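Local coordinates for protein PES4 (Saccharomyces cerevisiae, PDB 6EXX) that probably binds RNA, including poly(A), poly(U) and messenger 3'-untranslated sequences, the part described being its fourth RNA recognition motif, at residues A[7-12]-A[73-78]; A[30-35]-A[46-51]. All coordinates share one frame; numbering follows the deposited sequence.

Contact 1 of 2, residues A[7-12]-A[73-78]; sequences LENLSA and IVTTSW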
ATOM      1  N   LEU A   7       2.898  -0.517  -4.556  1.00  8.37           N
ATOM      2  CA  LEU A   7       3.560   0.186  -3.474  1.00  7.98           C
ATOM      3  C   LEU A   7       5.029  -0.190  -3.439  1.00  8.48           C
ATOM      4  O   LEU A   7       5.378  -1.358  -3.616  1.00  9.71           O
ATOM      5  CB  LEU A   7       2.936  -0.212  -2.135  1.00  9.41           C
ATOM      6  CG  LEU A   7       1.460   0.117  -1.956  1.00 10.73           C
ATOM      7  CD1 LEU A   7       0.952  -0.436  -0.645  1.00 11.56           C
ATOM      8  CD2 LEU A   7       1.213   1.616  -2.051  1.00 12.01           C
ATOM      9  N   GLU A   8       5.892   0.786  -3.178  1.00  8.15           N
ATOM     10  CA  GLU A   8       7.294   0.509  -2.942  1.00  8.67           C
ATOM     11  C   GLU A   8       7.871   1.558  -1.997  1.00  8.21           C
ATOM     12  O   GLU A   8       7.189   2.491  -1.580  1.00  8.29           O
ATOM     13  CB  GLU A   8       8.059   0.448  -4.267  1.00 10.67           C
ATOM     14  CG  GLU A   8       8.169   1.776  -4.959  1.00 12.33           C
ATOM     15  CD  GLU A   8       8.996   1.719  -6.221  1.00 15.22           C
ATOM     16  OE1 GLU A   8       8.901   0.721  -6.963  1.00 17.49           O
ATOM     17  OE2 GLU A   8       9.746   2.678  -6.466  1.00 16.78           O
ATOM     18  N   ASN A   9       9.140   1.381  -1.659  1.00  8.02           N
ATOM     19  CA  ASN A   9       9.789   2.232  -0.675  1.00  8.17           C
ATOM     20  C   ASN A   9       9.054   2.149   0.662  1.00  7.71           C
ATOM     21  O   ASN A   9       8.967   3.143   1.393  1.00  8.37           O
ATOM     22  CB  ASN A   9       9.902   3.680  -1.167  1.00  8.63           C
ATOM     23  CG  ASN A   9      11.138   4.385  -0.633  1.00  9.63           C
ATOM     24  OD1 ASN A   9      12.223   3.793  -0.580  1.00 10.75           O
ATOM     25  ND2 ASN A   9      10.991   5.639  -0.233  1.00  9.97           N
ATOM     26  N   LEU A  10       8.555   0.956   0.996  1.00  7.62           N
ATOM     27  CA  LEU A  10       7.876   0.727   2.261  1.00  7.06           C
ATOM     28  C   LEU A  10       8.882   0.388   3.355  1.00  7.19           C
ATOM     29  O   LEU A  10       9.616  -0.599   3.277  1.00  8.10           O
ATOM     30  CB  LEU A  10       6.879  -0.418   2.152  1.00  7.67           C
ATOM     31  CG  LEU A  10       5.827  -0.299   1.053  1.00  8.04           C
ATOM     32  CD1 LEU A  10       4.893  -1.478   1.114  1.00  9.07           C
ATOM     33  CD2 LEU A  10       5.083   1.032   1.138  1.00  9.48           C
ATOM     34  N   SER A  11       8.915   1.206   4.392  1.00  6.93           N
ATOM     35  CA  SER A  11       9.693   0.899   5.571  1.00  7.33           C
ATOM     36  C   SER A  11       9.165  -0.368   6.233  1.00  6.79           C
ATOM     37  O   SER A  11       8.051  -0.829   5.997  1.00  7.19           O
ATOM     38  CB  SER A  11       9.604   2.061   6.542  1.00  7.77           C
ATOM     39  OG  SER A  11       8.274   2.198   6.981  1.00  8.01           O
ATOM     40  N   ALA A  12       9.985  -0.931   7.112  1.00  7.44           N
ATOM     41  CA  ALA A  12       9.575  -2.092   7.892  1.00  7.58           C
ATOM     42  C   ALA A  12       8.270  -1.878   8.650  1.00  6.82           C
ATOM     43  O   ALA A  12       7.465  -2.803   8.764  1.00  7.64           O
ATOM     44  CB  ALA A  12      10.680  -2.491   8.856  1.00  8.11           C
ATOM     45  N   ILE A  73       9.502   7.624   2.261  1.00  7.63           N
ATOM     46  CA  ILE A  73       8.306   8.157   1.617  0.53  7.50           C
ATOM     47  C   ILE A  73       7.667   7.072   0.745  1.00  7.52           C
ATOM     48  O   ILE A  73       8.292   6.573  -0.196  1.00  9.22           O
ATOM     49  CB  ILE A  73       8.659   9.408   0.782  0.53  8.71           C
ATOM     50  CG1 ILE A  73       9.168  10.523   1.701  0.53 10.03           C
ATOM     51  CG2 ILE A  73       7.454   9.881  -0.012  0.53  8.97           C
ATOM     52  CD1 ILE A  73       9.762  11.709   0.969  0.53 11.79           C
ATOM     53  N   VAL A  74       6.435   6.695   1.073  1.00  7.67           N
ATOM     54  CA  VAL A  74       5.730   5.671   0.328  1.00  8.34           C
ATOM     55  C   VAL A  74       5.520   6.120  -1.100  1.00  9.51           C
ATOM     56  O   VAL A  74       5.019   7.217  -1.360  1.00 10.73           O
ATOM     57  CB  VAL A  74       4.381   5.353   0.973  1.00  9.15           C
ATOM     58  CG1 VAL A  74       3.590   4.357   0.129  1.00 10.41           C
ATOM     59  CG2 VAL A  74       4.595   4.839   2.382  1.00  9.45           C
ATOM     60  N   THR A  75       5.894   5.242  -2.017  1.00  9.69           N
ATOM     61  CA  THR A  75       5.852   5.540  -3.421  1.00 11.14           C
ATOM     62  C   THR A  75       4.863   4.592  -4.088  1.00 10.49           C
ATOM     63  O   THR A  75       4.839   3.391  -3.821  1.00 11.84           O
ATOM     64  CB  THR A  75       7.284   5.472  -3.936  1.00 14.86           C
ATOM     65  OG1 THR A  75       8.079   6.423  -3.198  1.00 15.60           O
ATOM     66  CG2 THR A  75       7.348   5.773  -5.404  1.00 16.94           C
ATOM     67  N   THR A  76       4.004   5.164  -4.913  1.00 10.41           N
ATOM     68  CA  THR A  76       2.882   4.436  -5.458  1.00 10.45           C
ATOM     69  C   THR A  76       2.881   4.433  -6.968  1.00  9.97           C
ATOM     70  O   THR A  76       3.474   5.307  -7.620  1.00 12.08           O
ATOM     71  CB  THR A  76       1.576   5.112  -5.060  1.00 13.93           C
ATOM     72  OG1 THR A  76       1.539   6.423  -5.649  1.00 15.86           O
ATOM     73  CG2 THR A  76       1.453   5.200  -3.537  1.00 14.36           C
ATOM     74  N   SER A  77       2.175   3.454  -7.524  1.00 10.54           N
ATOM     75  CA  SER A  77       1.764   3.516  -8.919  1.00 11.76           C
ATOM     76  C   SER A  77       0.408   2.851  -9.109  1.00 11.43           C
ATOM     77  O   SER A  77       0.144   1.782  -8.561  1.00 12.62           O
ATOM     78  CB  SER A  77       2.772   2.837  -9.859  1.00 13.73           C
ATOM     79  OG  SER A  77       2.397   3.050 -11.219  1.00 15.92           O
ATOM     80  N   TRP A  78      -0.437   3.466  -9.934  1.00 12.53           N
ATOM     81  CA  TRP A  78      -1.598   2.786 -10.519  1.00 15.11           C
ATOM     82  C   TRP A  78      -1.172   1.897 -11.674  1.00 19.82           C
ATOM     83  O   TRP A  78      -0.092   2.067 -12.239  1.00 20.40           O
ATOM     84  CB  TRP A  78      -2.598   3.797 -11.059  1.00 15.18           C
ATOM     85  CG  TRP A  78      -3.213   4.658 -10.017  1.00 15.60           C
ATOM     86  CD1 TRP A  78      -3.000   5.992  -9.818  1.00 17.86           C
ATOM     87  CD2 TRP A  78      -4.139   4.241  -9.007  1.00 15.96           C
ATOM     88  NE1 TRP A  78      -3.750   6.435  -8.753  1.00 18.34           N
ATOM     89  CE2 TRP A  78      -4.462   5.381  -8.240  1.00 17.81           C
ATOM     90  CE3 TRP A  78      -4.735   3.017  -8.686  1.00 15.72           C
ATOM     91  CZ2 TRP A  78      -5.343   5.333  -7.168  1.00 19.75           C
ATOM     92  CZ3 TRP A  78      -5.621   2.975  -7.634  1.00 17.73           C
ATOM     93  CH2 TRP A  78      -5.911   4.125  -6.878  1.00 19.62           C
TER
HETATM   94  O   HOH W   1      12.097   8.182   1.148  1.00 12.50           O

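Contact 2 of 2, residues A[30-35]-A[46-51]; sequences PFKIQI and SGFIKF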
ATOM      1  N   PRO A  30     -10.211  -5.124   0.689  1.00 13.38           N
ATOM      2  CA  PRO A  30      -9.436  -5.387  -0.521  1.00 12.42           C
ATOM      3  C   PRO A  30      -9.550  -6.852  -0.904  1.00 12.12           C
ATOM      4  O   PRO A  30      -9.840  -7.695  -0.056  1.00 14.40           O
ATOM      5  CB  PRO A  30      -8.005  -5.053  -0.098  1.00 13.71           C
ATOM      6  CG  PRO A  30      -7.986  -5.324   1.367  1.00 15.34           C
ATOM      7  CD  PRO A  30      -9.349  -4.952   1.869  1.00 14.41           C
ATOM      8  N   PHE A  31      -9.332  -7.151  -2.176  1.00 11.69           N
ATOM      9  CA  PHE A  31      -9.195  -8.533  -2.601  1.00 12.41           C
ATOM     10  C   PHE A  31      -7.911  -9.133  -2.028  1.00 12.52           C
ATOM     11  O   PHE A  31      -7.894 -10.301  -1.640  1.00 15.18           O
ATOM     12  CB  PHE A  31      -9.169  -8.643  -4.127  1.00 13.26           C
ATOM     13  CG  PHE A  31     -10.522  -8.590  -4.786  1.00 14.74           C
ATOM     14  CD1 PHE A  31     -11.611  -9.258  -4.255  1.00 16.06           C
ATOM     15  CD2 PHE A  31     -10.689  -7.910  -5.983  1.00 15.26           C
ATOM     16  CE1 PHE A  31     -12.840  -9.222  -4.888  1.00 17.03           C
ATOM     17  CE2 PHE A  31     -11.916  -7.878  -6.617  1.00 15.59           C
ATOM     18  CZ  PHE A  31     -12.988  -8.525  -6.065  1.00 16.01           C
ATOM     19  N   LYS A  32      -6.832  -8.349  -1.986  1.00 11.75           N
ATOM     20  CA  LYS A  32      -5.546  -8.872  -1.538  1.00 12.45           C
ATOM     21  C   LYS A  32      -4.628  -7.743  -1.097  1.00 11.00           C
ATOM     22  O   LYS A  32      -4.523  -6.741  -1.783  1.00 11.46           O
ATOM     23  CB  LYS A  32      -4.870  -9.645  -2.681  1.00 15.80           C
ATOM     24  CG  LYS A  32      -3.585 -10.367  -2.283  1.00 20.06           C
ATOM     25  CD  LYS A  32      -3.889 -11.669  -1.552  1.00 24.54           C
ATOM     26  CE  LYS A  32      -2.627 -12.473  -1.277  1.00 27.88           C
ATOM     27  NZ  LYS A  32      -1.807 -11.870  -0.193  1.00 29.81           N
ATOM     28  N   ILE A  33      -3.955  -7.934   0.032  1.00 11.27           N
ATOM     29  CA  ILE A  33      -2.815  -7.109   0.418  1.00 10.69           C
ATOM     30  C   ILE A  33      -1.612  -8.020   0.347  1.00 11.25           C
ATOM     31  O   ILE A  33      -1.605  -9.069   0.981  1.00 12.98           O
ATOM     32  CB  ILE A  33      -2.945  -6.557   1.844  1.00 12.35           C
ATOM     33  CG1 ILE A  33      -4.175  -5.664   1.933  1.00 13.38           C
ATOM     34  CG2 ILE A  33      -1.678  -5.795   2.239  1.00 12.93           C
ATOM     35  CD1 ILE A  33      -4.487  -5.164   3.338  1.00 14.34           C
ATOM     36  N   GLN A  34      -0.603  -7.649  -0.427  1.00 11.18           N
ATOM     37  CA  GLN A  34       0.538  -8.522  -0.639  1.00 12.82           C
ATOM     38  C   GLN A  34       1.833  -7.731  -0.647  1.00 12.08           C
ATOM     39  O   GLN A  34       2.080  -6.957  -1.562  1.00 13.88           O
ATOM     40  CB  GLN A  34       0.377  -9.247  -1.971  1.00 15.51           C
ATOM     41  CG  GLN A  34       1.536 -10.168  -2.327  1.00 17.89           C
ATOM     42  CD  GLN A  34       1.138 -11.224  -3.330  1.00 20.39           C
ATOM     43  OE1 GLN A  34       0.107 -11.876  -3.180  1.00 22.33           O
ATOM     44  NE2 GLN A  34       1.944 -11.391  -4.366  1.00 20.39           N
ATOM     45  N   ILE A  35       2.653  -7.905   0.379  1.00 11.92           N
ATOM     46  CA  ILE A  35       3.988  -7.313   0.393  0.57 11.99           C
ATOM     47  C   ILE A  35       4.981  -8.427   0.141  1.00 13.07           C
ATOM     48  O   ILE A  35       5.324  -9.172   1.053  1.00 17.76           O
ATOM     49  CB  ILE A  35       4.320  -6.615   1.724  0.57 13.47           C
ATOM     50  CG1 ILE A  35       3.409  -5.404   1.926  0.57 13.28           C
ATOM     51  CG2 ILE A  35       5.790  -6.182   1.743  0.57 15.11           C
ATOM     52  CD1 ILE A  35       3.593  -4.724   3.269  0.57 12.50           C
ATOM     53  N   SER A  46       8.161  -3.850  -0.987  1.00  8.74           N
ATOM     54  CA  SER A  46       7.258  -3.510  -2.071  1.00  8.81           C
ATOM     55  C   SER A  46       6.176  -4.565  -2.207  1.00  8.48           C
ATOM     56  O   SER A  46       6.319  -5.686  -1.726  1.00  9.34           O
ATOM     57  CB  SER A  46       8.024  -3.380  -3.380  1.00 10.21           C
ATOM     58  OG  SER A  46       8.700  -4.576  -3.687  1.00 12.62           O
ATOM     59  N   GLY A  47       5.093  -4.194  -2.869  1.00  9.00           N
ATOM     60  CA  GLY A  47       3.992  -5.097  -3.087  1.00 10.02           C
ATOM     61  C   GLY A  47       2.826  -4.351  -3.681  1.00  9.13           C
ATOM     62  O   GLY A  47       3.014  -3.387  -4.435  1.00  9.34           O
ATOM     63  N   PHE A  48       1.622  -4.779  -3.337  1.00  9.46           N
ATOM     64  CA  PHE A  48       0.442  -4.140  -3.888  1.00  8.92           C
ATOM     65  C   PHE A  48      -0.771  -4.404  -3.027  1.00  9.27           C
ATOM     66  O   PHE A  48      -0.782  -5.314  -2.191  1.00  9.80           O
ATOM     67  CB  PHE A  48       0.173  -4.627  -5.319  1.00  9.94           C
ATOM     68  CG  PHE A  48      -0.096  -6.102  -5.413  1.00 11.42           C
ATOM     69  CD1 PHE A  48      -1.379  -6.607  -5.237  1.00 13.12           C
ATOM     70  CD2 PHE A  48       0.928  -6.988  -5.688  1.00 13.27           C
ATOM     71  CE1 PHE A  48      -1.622  -7.966  -5.321  1.00 14.52           C
ATOM     72  CE2 PHE A  48       0.690  -8.346  -5.777  1.00 15.05           C
ATOM     73  CZ  PHE A  48      -0.585  -8.833  -5.597  1.00 15.05           C
ATOM     74  N   ILE A  49      -1.794  -3.587  -3.240  1.00  8.85           N
ATOM     75  CA  ILE A  49      -3.116  -3.863  -2.716  1.00  8.52           C
ATOM     76  C   ILE A  49      -4.058  -3.898  -3.907  1.00  8.88           C
ATOM     77  O   ILE A  49      -4.125  -2.942  -4.691  1.00  9.45           O
ATOM     78  CB  ILE A  49      -3.606  -2.814  -1.697  1.00  8.88           C
ATOM     79  CG1 ILE A  49      -2.580  -2.622  -0.570  1.00  9.94           C
ATOM     80  CG2 ILE A  49      -4.963  -3.243  -1.161  1.00  9.70           C
ATOM     81  CD1 ILE A  49      -2.904  -1.442   0.339  1.00 11.35           C
ATOM     82  N   LYS A  50      -4.784  -5.004  -4.040  1.00  8.64           N
ATOM     83  CA  LYS A  50      -5.749  -5.175  -5.115  1.00  9.54           C
ATOM     84  C   LYS A  50      -7.122  -4.892  -4.542  1.00  9.42           C
ATOM     85  O   LYS A  50      -7.570  -5.593  -3.637  1.00 10.94           O
ATOM     86  CB  LYS A  50      -5.712  -6.590  -5.683  1.00 10.73           C
ATOM     87  CG  LYS A  50      -6.610  -6.763  -6.904  1.00 12.90           C
ATOM     88  CD  LYS A  50      -6.879  -8.215  -7.273  1.00 17.48           C
ATOM     89  CE  LYS A  50      -5.628  -9.010  -7.514  1.00 20.47           C
ATOM     90  NZ  LYS A  50      -5.996 -10.399  -7.896  1.00 21.02           N
ATOM     91  N   PHE A  51      -7.767  -3.859  -5.071  1.00  9.66           N
ATOM     92  CA  PHE A  51      -9.079  -3.424  -4.611  1.00 10.01           C
ATOM     93  C   PHE A  51     -10.190  -3.867  -5.557  1.00 10.68           C
ATOM     94  O   PHE A  51      -9.964  -4.117  -6.743  1.00 11.25           O
ATOM     95  CB  PHE A  51      -9.119  -1.901  -4.492  1.00  9.54           C
ATOM     96  CG  PHE A  51      -8.164  -1.347  -3.477  1.00  8.89           C
ATOM     97  CD1 PHE A  51      -8.526  -1.275  -2.140  1.00  9.93           C
ATOM     98  CD2 PHE A  51      -6.917  -0.884  -3.855  1.00  8.63           C
ATOM     99  CE1 PHE A  51      -7.663  -0.746  -1.211  1.00  9.95           C
ATOM    100  CE2 PHE A  51      -6.056  -0.360  -2.920  1.00  9.23           C
ATOM    101  CZ  PHE A  51      -6.427  -0.299  -1.601  1.00  9.08           C
TER

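Contact 1 of 2, residues A[7-12]-A[73-78]
Glu8 and Thr75 form the antiparallel hydrogen-bonded pair that joins the first strand of the RRM sheet, here its RNP2 segment, to the last long one. Two backbone bonds close it: Glu8 N to Thr75 O at 2.9 Å and Thr75 N to Glu8 O at 3.1 Å. One residue further, the side chain of Asn9 takes over the pairing. Its ND2 gives a nearly straight bond (167°) to Ile73 O at 2.9 Å, with the acceptor close to the amide plane; a water accepts from both Asn9 ND2 and Ile73 N, so the amide nitrogen has two acceptors. An alanine in place of Asn9 would probably leave Ile73 O without this donor and the water without one of its two, tying the start of strand 72-78 less firmly to the corner at Asn9. Among apolar contacts, Leu7 CD2 meets Thr76 CG2 at 3.9 Å under helix 54-64, while Thr76 OG1 is hydrogen-bonded to Asn65 OD1. Leu10 and Val74 continue this buried layer: CG1 of Val74, anti to its backbone N (chi1 175°), meets Leu10 CD2 at 3.8 Å. On the other face Glu8 CG rests against Thr75 CB at 3.9 Å. Asn9 and Leu10 form a G1 bulge on the opposite edge, against Tyr45; toward 73-78, a side-chain amide and a bridging water continue the link past Glu8-Thr75.

Contact 2 of 2, residues A[30-35]-A[46-51]
Gln34 and Phe48 lie side by side on one face of the β-hairpin formed by strands 32-39 and 44-51. Gln34 CB sits over one face of the Phe48 ring, offset toward the rim, in a CH-π contact 4.0 Å from the centroid. Its amide, inclined 49° to the ring plane, brings NE2 to 3.6 Å from Phe48 CE2. Phe48 chi1 (62°) puts CG on the Gln34 side; in the second shell, a hydrogen bond from NE2 to Asp36 OD2 helps position the amide. At the hairpin's end Lys50 CD crosses to Phe31 CB at 3.9 Å. On the reverse face Ile33 CG1 and Ile49 CG2 meet at 4.0 Å, and Pro30 CB packs on the same CG2 at 3.7 Å. Paired backbone bonds at Gln34-Phe48 and Lys32-Lys50 set this register. A classic bulge ends it: Phe31 and Lys32 both face Lys50, whose O accepts from Lys32 N at 3.3 Å and, weakly, from Phe31 N. The hairpin is thus two-sided: Ile33 lies against helix 16-25 and Phe51, with Ile49 CG2 over one face, against helix 54-64, while Phe48, at the fifth position of RNP1, lies on the face that probably binds RNA, as in other RRMs.

Contacts 1 and 2, centres about 12 Å apart, belong to one antiparallel sheet whose strand order places 3-10 between 44-51 and 72-78. They meet along the seam of strands 3-10 and 44-51, where Leu7 N lies 2.9 Å from Gly47 O in a probable hydrogen bond. On the helix side, Leu7 CD1 and Ile49 CD1 pack at 4.1 Å, carrying the apolar layer from one contact to the other; on the opposite face Glu8 CB touches Ser46 CB at 3.9 Å. Contact 1 brings the first and last strands together, and the hairpin of contact 2 extends the sheet to strand 32-39. The seam sets RNP2 beside RNP1, the usual RNA-binding surface of RRMs and probably that of this domain.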